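Local coordinates for protein short chain dehydrogenase (Leptospira borgpetersenii serovar Hardjo-bovis, PDB 6UH2) that binds NAD+ in a Rossmann-type fold and, as a short-chain dehydrogenase/reductase, probably interconverts an alcohol CH-OH group and its carbonyl with NAD(H), at residues 146-151 / 199-204; 94-99 / 123-128. All coordinates share one frame; numbering follows the deposited sequence.

Contact 1 (146-151 / 199-204); sequences LNFGSI and NCISPG. With NAD (nicotinamide-adenine-dinucleotide), chain D.
F148 and P203 meet beside the nicotinamide riboside of NAD. The proline CG lies near the plane of the phenyl ring, at its edge, 3.9 Å from F148 CD2, and the two side chains cross at about a right angle. P203 also faces the cofactor, with its O 3.3 Å from NAD C5N, and G204 O comes within 3.4 Å of NAD C4N, while S150 OG, anti to its backbone N (chi1 169°), reaches C5N as well. I151 lays its CG2 branch on G204 CA, and its amide is bonded to P203 O, with the donor lying above the carbonyl plane.

Behind this pocket wall the two segments run as adjacent parallel strands of the Rossmann sheet, 144-148 beside 197-203, joined through helix 171-191. L146, N147 and F148 pair with N199, C200 and I201. In the usual parallel-sheet pattern N147 bridges two residues of the neighbouring strand, its N giving a nearly straight bond to N199 O (171°) and its O accepting from I201 N. Past the last bridged pair, F148 and I201, G149 N still reaches I201 O at 2.8 Å, less straight (146°); S202 OG lies 3.5 Å from G149 CA.

On the face with F148, L146 CD1 packs against I201 CG1 at 4.0 Å, and helix 231-240 covers both. On the other face C200 SG sits 3.3 Å from G149 N, next to helix 171-191. Farther out, S202 OG donates to N252 OD1, N147 reaches N96 and T184 with its amide, Y152 N bonds S150 OG, and K177 NZ, which also bonds NAD, donates to F148 O.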
# COMPACT_ATOMS: atom_id res chain seq x y z
N LEU B 146 -6.13 -3.74 10.94
CA LEU B 146 -5.36 -2.63 10.38
C LEU B 146 -4.98 -1.70 11.52
O LEU B 146 -5.87 -1.15 12.18
CB LEU B 146 -6.13 -1.87 9.30
CG LEU B 146 -5.38 -0.66 8.72
CD1 LEU B 146 -4.09 -1.11 8.01
CD2 LEU B 146 -6.27 0.18 7.79
N ASN B 147 -3.68 -1.54 11.75
CA ASN B 147 -3.16 -0.68 12.80
C ASN B 147 -2.75 0.67 12.22
O ASN B 147 -2.63 0.84 11.00
CB ASN B 147 -1.97 -1.36 13.50
CG ASN B 147 -2.38 -2.63 14.20
OD1 ASN B 147 -3.49 -2.72 14.73
ND2 ASN B 147 -1.50 -3.63 14.19
N PHE B 148 -2.52 1.63 13.10
CA PHE B 148 -2.13 2.97 12.69
C PHE B 148 -0.79 3.32 13.32
O PHE B 148 -0.67 3.41 14.55
CB PHE B 148 -3.22 4.00 13.02
CG PHE B 148 -4.13 4.26 11.85
CD1 PHE B 148 -5.10 3.33 11.50
CD2 PHE B 148 -3.98 5.39 11.06
CE1 PHE B 148 -5.93 3.54 10.39
CE2 PHE B 148 -4.79 5.61 9.96
CZ PHE B 148 -5.76 4.68 9.62
N GLY B 149 0.23 3.45 12.47
CA GLY B 149 1.52 3.95 12.89
C GLY B 149 1.58 5.45 12.71
O GLY B 149 0.62 6.17 13.02
N SER B 150 2.72 5.93 12.19
CA SER B 150 2.98 7.33 11.92
C SER B 150 4.33 7.41 11.21
O SER B 150 5.21 6.56 11.43
CB SER B 150 3.02 8.17 13.21
OG SER B 150 3.53 9.47 12.92
N ILE B 151 4.50 8.45 10.39
CA ILE B 151 5.85 8.74 9.91
C ILE B 151 6.83 8.81 11.06
O ILE B 151 8.03 8.53 10.89
CB ILE B 151 5.88 10.04 9.09
CG1 ILE B 151 5.27 11.19 9.90
CG2 ILE B 151 5.16 9.84 7.76
CD1 ILE B 151 5.55 12.58 9.33
N ASN B 199 -1.96 -5.62 9.02
CA ASN B 199 -1.14 -4.62 8.35
C ASN B 199 -1.26 -3.29 9.10
O ASN B 199 -2.02 -3.16 10.06
CB ASN B 199 -1.52 -4.45 6.87
CG ASN B 199 -1.28 -5.71 6.07
OD1 ASN B 199 -0.14 -6.07 5.79
ND2 ASN B 199 -2.37 -6.39 5.69
N CYS B 200 -0.47 -2.32 8.66
CA CYS B 200 -0.38 -1.03 9.34
C CYS B 200 -0.34 0.08 8.29
O CYS B 200 0.28 -0.08 7.24
CB CYS B 200 0.88 -0.97 10.22
SG CYS B 200 0.94 0.44 11.34
N ILE B 201 -0.98 1.21 8.59
CA ILE B 201 -0.83 2.41 7.78
C ILE B 201 -0.18 3.48 8.63
O ILE B 201 -0.60 3.72 9.77
CB ILE B 201 -2.18 2.90 7.21
CG1 ILE B 201 -2.57 2.04 6.01
CG2 ILE B 201 -2.07 4.36 6.74
CD1 ILE B 201 -3.88 2.45 5.34
N SER B 202 0.86 4.11 8.09
CA SER B 202 1.55 5.20 8.79
C SER B 202 1.32 6.50 8.04
O SER B 202 2.00 6.78 7.03
CB SER B 202 3.05 4.91 8.92
OG SER B 202 3.28 3.83 9.81
N PRO B 203 0.37 7.32 8.47
CA PRO B 203 0.12 8.60 7.79
C PRO B 203 1.26 9.59 8.02
O PRO B 203 1.93 9.58 9.05
CB PRO B 203 -1.17 9.12 8.45
CG PRO B 203 -1.78 7.92 9.12
CD PRO B 203 -0.61 7.06 9.54
N GLY B 204 1.47 10.44 7.03
CA GLY B 204 2.18 11.68 7.25
C GLY B 204 1.28 12.67 7.98
O GLY B 204 0.14 12.38 8.34
PA NAD D . -7.57 12.58 16.74
O1A NAD D . -6.90 13.19 18.01
O2A NAD D . -8.40 13.47 15.82
O5B NAD D . -8.46 11.27 17.12
C5B NAD D . -8.05 10.27 18.04
C4B NAD D . -9.34 9.66 18.51
O4B NAD D . -8.92 8.60 19.45
C3B NAD D . -10.23 10.64 19.30
O3B NAD D . -11.61 10.54 18.84
C2B NAD D . -10.15 10.10 20.73
O2B NAD D . -11.35 10.35 21.48
C1B NAD D . -9.82 8.61 20.52
N9A NAD D . -9.29 8.10 21.79
C8A NAD D . -8.42 8.73 22.67
N7A NAD D . -8.22 8.00 23.74
C5A NAD D . -8.99 6.86 23.56
C6A NAD D . -9.22 5.73 24.35
N6A NAD D . -8.63 5.56 25.55
N1A NAD D . -10.04 4.78 23.87
C2A NAD D . -10.63 4.94 22.68
N3A NAD D . -10.48 5.99 21.87
C4A NAD D . -9.65 6.92 22.35
O3 NAD D . -6.44 11.83 15.85
PN NAD D . -6.24 11.62 14.27
O1N NAD D . -5.33 12.72 13.67
O2N NAD D . -7.60 11.24 13.68
O5D NAD D . -5.24 10.28 14.42
C5D NAD D . -5.79 9.00 14.23
C4D NAD D . -4.61 8.02 14.21
O4D NAD D . -3.59 8.42 13.21
C3D NAD D . -3.86 8.07 15.54
O3D NAD D . -3.33 6.78 15.86
C2D NAD D . -2.64 9.01 15.30
O2D NAD D . -1.52 8.72 16.12
C1D NAD D . -2.34 8.64 13.81
N1N NAD D . -1.66 9.73 13.04
C2N NAD D . -2.20 10.98 12.94
C3N NAD D . -1.54 11.94 12.22
C7N NAD D . -2.14 13.30 12.12
O7N NAD D . -1.46 14.20 11.65
N7N NAD D . -3.40 13.48 12.56
C4N NAD D . -0.32 11.60 11.60
C5N NAD D . 0.20 10.35 11.72
C6N NAD D . -0.50 9.40 12.45

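Contact 2 (94-99 / 123-128). With NAD (nicotinamide-adenine-dinucleotide), chain D.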
# COMPACT_ATOMS: atom_id res chain seq x y z
N LEU B 94 -10.92 -5.08 12.02
CA LEU B 94 -10.58 -4.28 13.19
C LEU B 94 -9.61 -3.18 12.77
O LEU B 94 -8.55 -3.48 12.23
CB LEU B 94 -9.94 -5.13 14.29
CG LEU B 94 -9.25 -4.32 15.41
CD1 LEU B 94 -10.29 -3.52 16.22
CD2 LEU B 94 -8.42 -5.19 16.36
N ILE B 95 -9.97 -1.93 13.03
CA ILE B 95 -9.10 -0.79 12.72
C ILE B 95 -8.71 -0.13 14.03
O ILE B 95 -9.55 0.50 14.70
CB ILE B 95 -9.76 0.21 11.77
CG1 ILE B 95 -10.22 -0.49 10.49
CG2 ILE B 95 -8.78 1.35 11.43
CD1 ILE B 95 -10.70 0.45 9.41
N ASN B 96 -7.43 -0.26 14.41
CA ASN B 96 -6.91 0.35 15.63
C ASN B 96 -6.47 1.78 15.31
O ASN B 96 -5.29 2.09 15.16
CB ASN B 96 -5.77 -0.49 16.19
CG ASN B 96 -6.25 -1.76 16.86
OD1 ASN B 96 -7.06 -1.71 17.78
ND2 ASN B 96 -5.76 -2.91 16.39
N CYS B 97 -7.44 2.66 15.21
CA CYS B 97 -7.15 4.02 14.80
C CYS B 97 -6.89 4.95 15.97
O CYS B 97 -6.27 6.00 15.79
CB CYS B 97 -8.29 4.56 13.91
SG CYS B 97 -7.87 6.09 13.02
N ALA B 98 -7.33 4.58 17.17
CA ALA B 98 -7.12 5.46 18.32
C ALA B 98 -5.64 5.67 18.58
O ALA B 98 -4.84 4.72 18.53
CB ALA B 98 -7.80 4.86 19.55
N GLY B 99 -5.27 6.92 18.86
CA GLY B 99 -3.90 7.29 19.17
C GLY B 99 -3.86 8.68 19.75
O GLY B 99 -4.70 9.52 19.43
N ASN B 123 -1.13 -0.41 24.76
CA ASN B 123 -2.11 -1.27 25.42
C ASN B 123 -3.40 -1.37 24.61
O ASN B 123 -3.99 -2.45 24.48
CB ASN B 123 -2.44 -0.78 26.84
CG ASN B 123 -1.28 -0.96 27.79
OD1 ASN B 123 -0.29 -0.25 27.71
ND2 ASN B 123 -1.40 -1.94 28.69
N GLY B 124 -3.88 -0.24 24.09
CA GLY B 124 -5.14 -0.26 23.38
C GLY B 124 -5.09 -1.10 22.12
O GLY B 124 -6.02 -1.87 21.84
N THR B 125 -4.03 -0.96 21.33
CA THR B 125 -3.89 -1.80 20.14
C THR B 125 -3.71 -3.26 20.53
O THR B 125 -4.30 -4.15 19.90
CB THR B 125 -2.72 -1.30 19.28
OG1 THR B 125 -3.06 -0.03 18.72
CG2 THR B 125 -2.43 -2.26 18.11
N PHE B 126 -2.93 -3.52 21.58
CA PHE B 126 -2.74 -4.88 22.08
C PHE B 126 -4.06 -5.49 22.54
O PHE B 126 -4.39 -6.63 22.19
CB PHE B 126 -1.74 -4.89 23.23
CG PHE B 126 -1.95 -6.02 24.20
CD1 PHE B 126 -1.64 -7.32 23.84
CD2 PHE B 126 -2.47 -5.78 25.46
CE1 PHE B 126 -1.84 -8.37 24.74
CE2 PHE B 126 -2.68 -6.81 26.37
CZ PHE B 126 -2.37 -8.10 26.01
N LEU B 127 -4.81 -4.75 23.35
CA LEU B 127 -6.01 -5.28 23.97
C LEU B 127 -7.09 -5.57 22.93
O LEU B 127 -7.70 -6.65 22.94
CB LEU B 127 -6.51 -4.29 25.03
CG LEU B 127 -7.53 -4.74 26.05
CD1 LEU B 127 -6.92 -5.78 26.97
CD2 LEU B 127 -8.01 -3.54 26.85
N LEU B 128 -7.35 -4.61 22.04
CA LEU B 128 -8.36 -4.83 21.01
C LEU B 128 -7.93 -5.94 20.06
O LEU B 128 -8.76 -6.74 19.62
CB LEU B 128 -8.64 -3.54 20.24
CG LEU B 128 -9.70 -2.59 20.82
CD1 LEU B 128 -11.11 -3.16 20.61
CD2 LEU B 128 -9.46 -2.34 22.31
PA NAD D . -7.57 12.58 16.74
O1A NAD D . -6.90 13.19 18.01
O2A NAD D . -8.40 13.47 15.82
O5B NAD D . -8.46 11.27 17.12
C5B NAD D . -8.05 10.27 18.04
C4B NAD D . -9.34 9.66 18.51
O4B NAD D . -8.92 8.60 19.45
C3B NAD D . -10.23 10.64 19.30
O3B NAD D . -11.61 10.54 18.84
C2B NAD D . -10.15 10.10 20.73
O2B NAD D . -11.35 10.35 21.48
C1B NAD D . -9.82 8.61 20.52
N9A NAD D . -9.29 8.10 21.79
C8A NAD D . -8.42 8.73 22.67
N7A NAD D . -8.22 8.00 23.74
C5A NAD D . -8.99 6.86 23.56
C6A NAD D . -9.22 5.73 24.35
N6A NAD D . -8.63 5.56 25.55
N1A NAD D . -10.04 4.78 23.87
C2A NAD D . -10.63 4.94 22.68
N3A NAD D . -10.48 5.99 21.87
C4A NAD D . -9.65 6.92 22.35
O3 NAD D . -6.44 11.83 15.85
PN NAD D . -6.24 11.62 14.27
O1N NAD D . -5.33 12.72 13.67
O2N NAD D . -7.60 11.24 13.68
O5D NAD D . -5.24 10.28 14.42
C5D NAD D . -5.79 9.00 14.23
C4D NAD D . -4.61 8.02 14.21
O4D NAD D . -3.59 8.42 13.21
C3D NAD D . -3.86 8.07 15.54
O3D NAD D . -3.33 6.78 15.86
C2D NAD D . -2.64 9.01 15.30
O2D NAD D . -1.52 8.72 16.12
C1D NAD D . -2.34 8.64 13.81
N1N NAD D . -1.66 9.73 13.04
C2N NAD D . -2.20 10.98 12.94
C3N NAD D . -1.54 11.94 12.22
C7N NAD D . -2.14 13.30 12.12
O7N NAD D . -1.46 14.20 11.65
N7N NAD D . -3.40 13.48 12.56
C4N NAD D . -0.32 11.60 11.60
C5N NAD D . 0.20 10.35 11.72
C6N NAD D . -0.50 9.40 12.45
O HOH W 1 -2.72 1.38 16.18
O HOH W 2 -4.59 2.09 19.82
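N96 projects onto the helix, lying across T125 and L128. Its CB is 3.7 Å from T125 OG1. With CG anti to the carbonyl carbon (chi1 -75°), the amide group is carried over the helix backbone, where CG lies 4.0 Å from T125 CA. At the tip the two branches part: OD1 rests 3.4 Å from L128 CB, whereas ND2 passes the methyl CG2 of T125 at 3.8 Å and finds its main polar partner in N147 OD1, with a weak bond to S129 OG besides. Deeper along the strand, L94 CD2 touches the backbone of L128, 3.6 Å from its O.

No direct hydrogen bond joins the segments; two waters do this work around the hydroxyl of T125. One donates to both N96 O and T125 OG1. The other, also bonded to T125 OG1, donates to A98 O, 2.9 Å away, so that the loop after the strand is tied to the helix by solvent; N121 O and this second water share the one hydroxyl proton of T125. The inverse gamma turn centred on N96 turns the chain toward the cofactor. There C97 O accepts a 3.0 Å bond from the nicotinamide-ribose hydroxyl NAD O3D, and A98 CB lies by the adenine and its own ribose. G99 CA lies 3.4 Å from NAD O3D.

Helix 111-139 thus runs nearly antiparallel to strand 93-96, 168° between the short segments, and covers this side of the sheet; L128 also touches T26 of strand 22-26 and F81 of helix 74-86, while N96 and L94 border strand 144-148.

In the fold
The two contacts have centres 12 Å apart and follow one another along the chain: contact 2 closes before contact 1 opens, helix 111-139 leading into strand 144-148. They belong to one parallel sheet, in which strands 93-96, 144-148 and 197-203 lie side by side. They also touch directly, through probable hydrogen bonds from L146 N to L94 O and from N96 ND2 to N147 OD1. Both end at NAD, 94-99 from the adenine (A98) to the nicotinamide ribose (C97, G99), 146-151 and 199-204 by its nicotinamide. Successive strand ends of the Rossmann fold therefore line different portions of the same cofactor, which Y173 and K177 of helix 171-191 also bind.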